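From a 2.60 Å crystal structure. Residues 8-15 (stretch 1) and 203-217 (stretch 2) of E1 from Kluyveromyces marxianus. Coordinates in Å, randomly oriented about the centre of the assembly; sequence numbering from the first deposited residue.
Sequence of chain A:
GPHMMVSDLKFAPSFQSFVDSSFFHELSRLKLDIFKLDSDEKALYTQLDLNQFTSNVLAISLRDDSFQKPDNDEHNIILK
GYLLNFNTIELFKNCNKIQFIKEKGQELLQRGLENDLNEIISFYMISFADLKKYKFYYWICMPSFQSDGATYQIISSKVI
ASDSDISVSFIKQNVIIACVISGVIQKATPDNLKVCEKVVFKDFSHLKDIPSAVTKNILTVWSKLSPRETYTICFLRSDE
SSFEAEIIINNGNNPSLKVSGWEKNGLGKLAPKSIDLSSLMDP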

# COMPACT_ATOMS: atom_id res chain seq x y z
N ASP A 8 1.66 7.73 -21.04
CA ASP A 8 1.17 7.76 -19.64
C ASP A 8 1.93 6.76 -18.76
O ASP A 8 2.60 5.85 -19.26
CB ASP A 8 -0.34 7.43 -19.59
CG ASP A 8 -1.20 8.63 -19.11
OD1 ASP A 8 -2.43 8.45 -18.95
OD2 ASP A 8 -0.67 9.74 -18.91
N LEU A 9 1.82 6.95 -17.45
CA LEU A 9 2.48 6.08 -16.47
C LEU A 9 1.43 5.16 -15.89
O LEU A 9 0.41 5.61 -15.37
CB LEU A 9 3.10 6.92 -15.35
CG LEU A 9 3.59 6.15 -14.13
CD1 LEU A 9 4.67 5.17 -14.55
CD2 LEU A 9 4.10 7.11 -13.08
N LYS A 10 1.67 3.85 -15.98
CA LYS A 10 0.73 2.86 -15.45
C LYS A 10 1.22 2.33 -14.12
O LYS A 10 2.42 2.34 -13.83
CB LYS A 10 0.55 1.72 -16.45
CG LYS A 10 0.20 2.19 -17.85
CD LYS A 10 -0.98 3.16 -17.83
CE LYS A 10 -1.12 3.90 -19.15
NZ LYS A 10 -2.19 4.95 -19.09
N PHE A 11 0.30 1.85 -13.31
CA PHE A 11 0.66 1.33 -12.01
C PHE A 11 0.16 -0.09 -11.84
O PHE A 11 -0.98 -0.41 -12.16
CB PHE A 11 0.07 2.23 -10.94
CG PHE A 11 0.38 3.69 -11.16
CD1 PHE A 11 1.49 4.28 -10.55
CD2 PHE A 11 -0.42 4.46 -11.97
CE1 PHE A 11 1.78 5.63 -10.76
CE2 PHE A 11 -0.14 5.80 -12.19
CZ PHE A 11 0.97 6.39 -11.58
N ALA A 12 1.03 -0.96 -11.33
CA ALA A 12 0.64 -2.35 -11.11
C ALA A 12 -0.19 -2.42 -9.85
O ALA A 12 -0.06 -1.58 -8.96
CB ALA A 12 1.89 -3.22 -10.96
N PRO A 13 -1.08 -3.42 -9.76
CA PRO A 13 -1.86 -3.49 -8.53
C PRO A 13 -0.78 -3.50 -7.46
O PRO A 13 0.22 -4.20 -7.61
CB PRO A 13 -2.58 -4.83 -8.66
CG PRO A 13 -1.65 -5.64 -9.53
CD PRO A 13 -1.25 -4.63 -10.57
N SER A 14 -0.95 -2.69 -6.42
CA SER A 14 0.06 -2.57 -5.36
C SER A 14 0.42 -3.83 -4.57
O SER A 14 1.40 -3.81 -3.82
CB SER A 14 -0.36 -1.46 -4.39
OG SER A 14 -0.38 -0.19 -5.01
N PHE A 15 -0.33 -4.91 -4.73
CA PHE A 15 -0.07 -6.13 -3.98
C PHE A 15 -0.96 -7.25 -4.49
O PHE A 15 -1.94 -7.01 -5.20
CB PHE A 15 -0.44 -5.92 -2.52
CG PHE A 15 -1.94 -5.80 -2.32
CD1 PHE A 15 -2.64 -4.72 -2.86
CD2 PHE A 15 -2.67 -6.82 -1.72
CE1 PHE A 15 -4.03 -4.66 -2.80
CE2 PHE A 15 -4.06 -6.77 -1.66
CZ PHE A 15 -4.74 -5.69 -2.20
N ASP A 203 9.67 0.12 -3.93
CA ASP A 203 8.53 -0.25 -4.74
C ASP A 203 7.86 -1.59 -4.42
O ASP A 203 8.53 -2.58 -4.10
CB ASP A 203 8.96 -0.21 -6.20
CG ASP A 203 7.82 0.05 -7.14
OD1 ASP A 203 8.09 0.11 -8.36
OD2 ASP A 203 6.66 0.19 -6.68
N PHE A 204 6.54 -1.61 -4.51
CA PHE A 204 5.77 -2.82 -4.27
C PHE A 204 5.56 -3.53 -5.57
O PHE A 204 4.76 -4.45 -5.67
CB PHE A 204 4.42 -2.49 -3.65
CG PHE A 204 4.50 -2.00 -2.25
CD1 PHE A 204 5.71 -2.01 -1.58
CD2 PHE A 204 3.38 -1.53 -1.61
CE1 PHE A 204 5.80 -1.56 -0.27
CE2 PHE A 204 3.45 -1.08 -0.31
CZ PHE A 204 4.66 -1.09 0.37
N SER A 205 6.28 -3.10 -6.58
CA SER A 205 6.15 -3.77 -7.85
C SER A 205 7.56 -4.07 -8.31
O SER A 205 8.47 -3.29 -8.06
CB SER A 205 5.43 -2.87 -8.87
OG SER A 205 5.28 -3.54 -10.12
N HIS A 206 7.73 -5.22 -8.95
CA HIS A 206 9.00 -5.64 -9.50
C HIS A 206 8.80 -5.63 -11.00
O HIS A 206 9.68 -6.06 -11.75
CB HIS A 206 9.38 -7.04 -9.06
CG HIS A 206 10.11 -7.09 -7.76
ND1 HIS A 206 10.57 -8.27 -7.21
CD2 HIS A 206 10.44 -6.11 -6.88
CE1 HIS A 206 11.14 -8.01 -6.04
NE2 HIS A 206 11.08 -6.71 -5.82
N LEU A 207 7.63 -5.16 -11.42
CA LEU A 207 7.32 -5.05 -12.83
C LEU A 207 8.25 -4.00 -13.42
O LEU A 207 8.49 -2.96 -12.81
CB LEU A 207 5.86 -4.62 -13.04
CG LEU A 207 4.83 -5.74 -12.86
CD1 LEU A 207 3.45 -5.20 -13.14
CD2 LEU A 207 5.15 -6.90 -13.82
N LYS A 208 8.81 -4.29 -14.59
CA LYS A 208 9.73 -3.35 -15.22
C LYS A 208 9.09 -1.98 -15.41
O LYS A 208 8.11 -1.83 -16.14
CB LYS A 208 10.21 -3.90 -16.55
N ASP A 209 9.65 -1.00 -14.71
CA ASP A 209 9.24 0.40 -14.76
C ASP A 209 7.80 0.72 -14.44
O ASP A 209 7.34 1.84 -14.66
CB ASP A 209 9.62 1.00 -16.11
CG ASP A 209 11.11 1.04 -16.31
OD1 ASP A 209 11.84 1.24 -15.32
OD2 ASP A 209 11.55 0.87 -17.47
N ILE A 210 7.09 -0.26 -13.91
CA ILE A 210 5.71 0.02 -13.55
C ILE A 210 5.72 -0.04 -12.04
O ILE A 210 5.91 -1.10 -11.44
CB ILE A 210 4.73 -1.01 -14.14
CG1 ILE A 210 4.77 -0.93 -15.67
CG2 ILE A 210 3.31 -0.72 -13.65
CD1 ILE A 210 3.75 -1.79 -16.34
N PRO A 211 5.59 1.13 -11.40
CA PRO A 211 5.59 1.17 -9.95
C PRO A 211 4.20 0.77 -9.48
O PRO A 211 3.24 0.82 -10.25
CB PRO A 211 5.91 2.64 -9.67
CG PRO A 211 5.16 3.32 -10.75
CD PRO A 211 5.46 2.48 -11.97
N SER A 212 4.11 0.36 -8.22
CA SER A 212 2.82 -0.04 -7.69
C SER A 212 1.88 1.16 -7.71
O SER A 212 2.31 2.31 -7.60
CB SER A 212 3.01 -0.57 -6.27
OG SER A 212 3.99 0.18 -5.57
N ALA A 213 0.59 0.89 -7.87
CA ALA A 213 -0.43 1.94 -7.90
C ALA A 213 -0.31 2.85 -6.68
O ALA A 213 -0.88 3.94 -6.64
CB ALA A 213 -1.83 1.30 -7.96
N VAL A 214 0.44 2.40 -5.69
CA VAL A 214 0.61 3.16 -4.45
C VAL A 214 1.49 4.40 -4.64
O VAL A 214 1.54 5.30 -3.80
CB VAL A 214 1.16 2.25 -3.34
CG1 VAL A 214 2.68 2.26 -3.36
CG2 VAL A 214 0.58 2.65 -2.01
N THR A 215 2.20 4.45 -5.76
CA THR A 215 3.05 5.59 -6.10
C THR A 215 2.23 6.89 -6.24
O THR A 215 2.75 8.00 -6.05
CB THR A 215 3.78 5.36 -7.43
OG1 THR A 215 4.47 4.11 -7.41
CG2 THR A 215 4.79 6.48 -7.68
N LYS A 216 0.96 6.74 -6.59
CA LYS A 216 0.08 7.87 -6.77
C LYS A 216 -0.04 8.63 -5.48
O LYS A 216 -0.17 9.85 -5.48
CB LYS A 216 -1.29 7.40 -7.20
CG LYS A 216 -1.37 6.90 -8.64
CD LYS A 216 -2.80 6.44 -8.97
CE LYS A 216 -2.88 5.96 -10.41
NZ LYS A 216 -3.93 4.88 -10.40
N ASN A 217 -0.08 7.87 -4.40
CA ASN A 217 -0.14 8.42 -3.06
C ASN A 217 1.04 9.40 -2.93
O ASN A 217 0.84 10.60 -2.72
CB ASN A 217 0.00 7.28 -2.05
CG ASN A 217 -1.07 6.21 -2.21
OD1 ASN A 217 -1.72 6.13 -3.26
ND2 ASN A 217 -1.25 5.40 -1.19

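Residues 8-15, extended as far as Pro13 and without regular helix or strand, lie against the loop of residues 203-217, which leads into a helix at its far end; together the two bury 618 Å². The backbones meet in a single beta bridge, Ala12 with Ser212, their CA atoms 4.7 Å apart. At the start, Asp8 stays clear of the loop, and its OD1 forms a salt bridge with Lys10 NZ at 3.5 Å, within the same segment. Leu9 makes the first apolar contact: its CA-to-CB bond points sideways, but the end of the side chain comes nearer, bringing CD1 to 3.8 Å from Pro211 CD. The side chain of Lys10 leads away, so its contribution comes from the backbone, with Lys10 O 3.2 Å from Ile210 CG2 and 3.6 Å from Pro211 CD.

Phe11 has the largest area covered by the loop of any residue in the segment. Lys216 CG sits over one face of the Phe11 ring, 3.9 Å from its centroid and 14° off the normal, a CH-pi contact that uses the methylene part of a charged side chain. Near the ring plane, at the edge, Ser212 O lies 3.6 Å from Phe11 CD1, so the carbonyl oxygen meets the ring rim, where the C-H bonds point outward. Pro211 CG packs 3.8 Å from Phe11 CD1; Ala213 CB lies 3.7 Å from Phe11 CB, and the CA atoms of Phe11 and Ala213 are 4.3 Å apart. The same Ser212 carbonyl, at the ring edge, is also tied into the type I turn from Ser212 to Thr215, accepting from both Thr215 N and Thr215 OG1, each 2.8 Å from Ser212 O.

Ala12 makes two backbone hydrogen bonds to the loop. Ala12 N donates to Pro211 O (3.0 Å), and Ala12 O accepts from Ala213 N (2.8 Å), so the two bonds flank Ser212. CA-H...O contacts supplement them: Phe11 CA lies 3.2 Å from Pro211 O, and Ser212 CA 3.5 Å from Ala12 O. The Ala12 methyl packs against Leu207 and Ile210, with CB 3.3 Å from Leu207 CD1 and 3.9 Å from Ile210 CG2. These two residues are the ends of a type II turn, closed by Ile210 N donating to Leu207 O (3.2 Å). Ser205 OG braces the same region, donating to Ile210 O (2.8 Å) and accepting from Leu207 N (3.1 Å).

Pro13 points away and makes no contact. Ser14 returns to the loop: its OG lies 2.8 Å from Val214 N and 3.3 Å from Val214 CB, while Ser14 O approaches Phe204 CB at 3.3 Å. Behind the bridge, Asp203 OD2 holds Ser212 in place, accepting from Ser212 N (3.0 Å) and Ser212 OG (2.9 Å). Phe15 ends the segment with its side chain leading away from the loop.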